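Local coordinates for AvmM (Streptomyces sp. NBRC 109436, PDB 7FE6), which catalyses macrocyclization in alchivemycin A biosynthesis through dehydration followed by Michael-type addition, at the interface of chains A and B. Numbering follows the deposited sequence. Chains: chain A/B, AvmM.

The interface of chains A and B. Residues chain A 193-197; chain B 40, 142-143.
At B:Thr40 the first torsion (chi1 -63°) sets OG1 beside the backbone N and opposite the carbonyl carbon, with CG2 opposite the N; A:Leu196, which meets both branches, places CG in the same setting, opposite the leucine carbonyl carbon (chi1 -60°). The arrangement exemplifies how one threonine can receive a chain end with two chemistries. Its hydroxyl OG1 accepts the backbone N-H of A:Leu196 at 2.8 Å in a nearly straight bond, 171° at the hydrogen. Its methyl CG2 lies 3.6 Å from A:Leu196 CG, the two side chains crossing at about a right angle, and 3.8 Å from the ring carbon CB of A:Pro193, which runs past it the opposite way. The oxygen of a water lies 2.7 Å from B:Thr40 OG1 and extends the polar side, also bonding A:Ser195 OG and the backbone N of A:Tyr197. A valine in place of B:Thr40 would probably leave the A:Leu196 N-H without its acceptor and the water without one of its supports. Farther along, the methyl CB of B:Ala143 touches A:Leu196 CD1 at 3.7 Å and the ring of A:Tyr197 at CE2, 3.6 Å away, so leucine and tyrosine share one small contact point. Whether the chains pair this way in solution remains to be inferred with caution. The tail from A:Pro193 to A:Tyr197 is the extreme C-terminus of chain A, reaching as coil beyond its own domain to lie against B:Thr40, first residue of strand 40-49, and the end of strand 135-144 in chain B.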
# COMPACT_ATOMS: atom_id res chain seq x y z
N PRO A 193 1.12 -11.76 -18.00
CA PRO A 193 2.18 -11.38 -18.94
C PRO A 193 2.83 -12.61 -19.53
O PRO A 193 3.10 -13.59 -18.83
CB PRO A 193 3.17 -10.59 -18.08
CG PRO A 193 2.89 -11.04 -16.64
CD PRO A 193 1.41 -11.31 -16.62
N SER A 194 3.02 -12.57 -20.84
CA SER A 194 3.92 -13.52 -21.47
C SER A 194 5.34 -13.25 -21.00
O SER A 194 5.69 -12.13 -20.60
CB SER A 194 3.83 -13.40 -22.99
OG SER A 194 2.51 -13.67 -23.43
N SER A 195 6.18 -14.27 -21.10
CA SER A 195 7.58 -14.12 -20.74
C SER A 195 8.26 -13.11 -21.65
O SER A 195 8.14 -13.17 -22.88
CB SER A 195 8.28 -15.46 -20.82
OG SER A 195 9.63 -15.35 -20.43
N LEU A 196 8.94 -12.14 -21.04
CA LEU A 196 9.72 -11.18 -21.81
C LEU A 196 11.02 -11.78 -22.30
O LEU A 196 11.65 -11.22 -23.21
CB LEU A 196 10.00 -9.94 -20.97
CG LEU A 196 8.76 -9.18 -20.48
CD1 LEU A 196 9.15 -7.93 -19.66
CD2 LEU A 196 7.87 -8.84 -21.66
N TYR A 197 11.46 -12.88 -21.69
CA TYR A 197 12.67 -13.54 -22.13
C TYR A 197 12.34 -14.86 -22.78
O TYR A 197 13.21 -15.41 -23.46
CB TYR A 197 13.66 -13.75 -20.98
CG TYR A 197 14.34 -12.48 -20.57
CD1 TYR A 197 15.47 -12.03 -21.24
CD2 TYR A 197 13.85 -11.71 -19.50
CE1 TYR A 197 16.10 -10.84 -20.86
CE2 TYR A 197 14.46 -10.53 -19.11
CZ TYR A 197 15.58 -10.10 -19.79
OH TYR A 197 16.19 -8.93 -19.39
N THR B 40 9.02 -12.91 -15.69
CA THR B 40 8.27 -11.68 -15.97
C THR B 40 7.12 -11.55 -14.99
O THR B 40 6.31 -12.47 -14.86
CB THR B 40 7.73 -11.65 -17.40
OG1 THR B 40 8.81 -11.67 -18.33
CG2 THR B 40 6.90 -10.40 -17.64
N LEU B 142 7.75 -6.34 -16.11
CA LEU B 142 9.16 -6.20 -15.75
C LEU B 142 9.80 -7.57 -15.67
O LEU B 142 9.20 -8.53 -15.18
CB LEU B 142 9.33 -5.42 -14.43
CG LEU B 142 10.72 -5.27 -13.81
CD1 LEU B 142 11.77 -4.62 -14.79
CD2 LEU B 142 10.60 -4.50 -12.48
N ALA B 143 11.01 -7.66 -16.21
CA ALA B 143 11.76 -8.89 -16.15
C ALA B 143 13.24 -8.51 -16.10
O ALA B 143 13.66 -7.62 -16.84
CB ALA B 143 11.43 -9.78 -17.35
O HOH W 1 10.95 -13.34 -18.66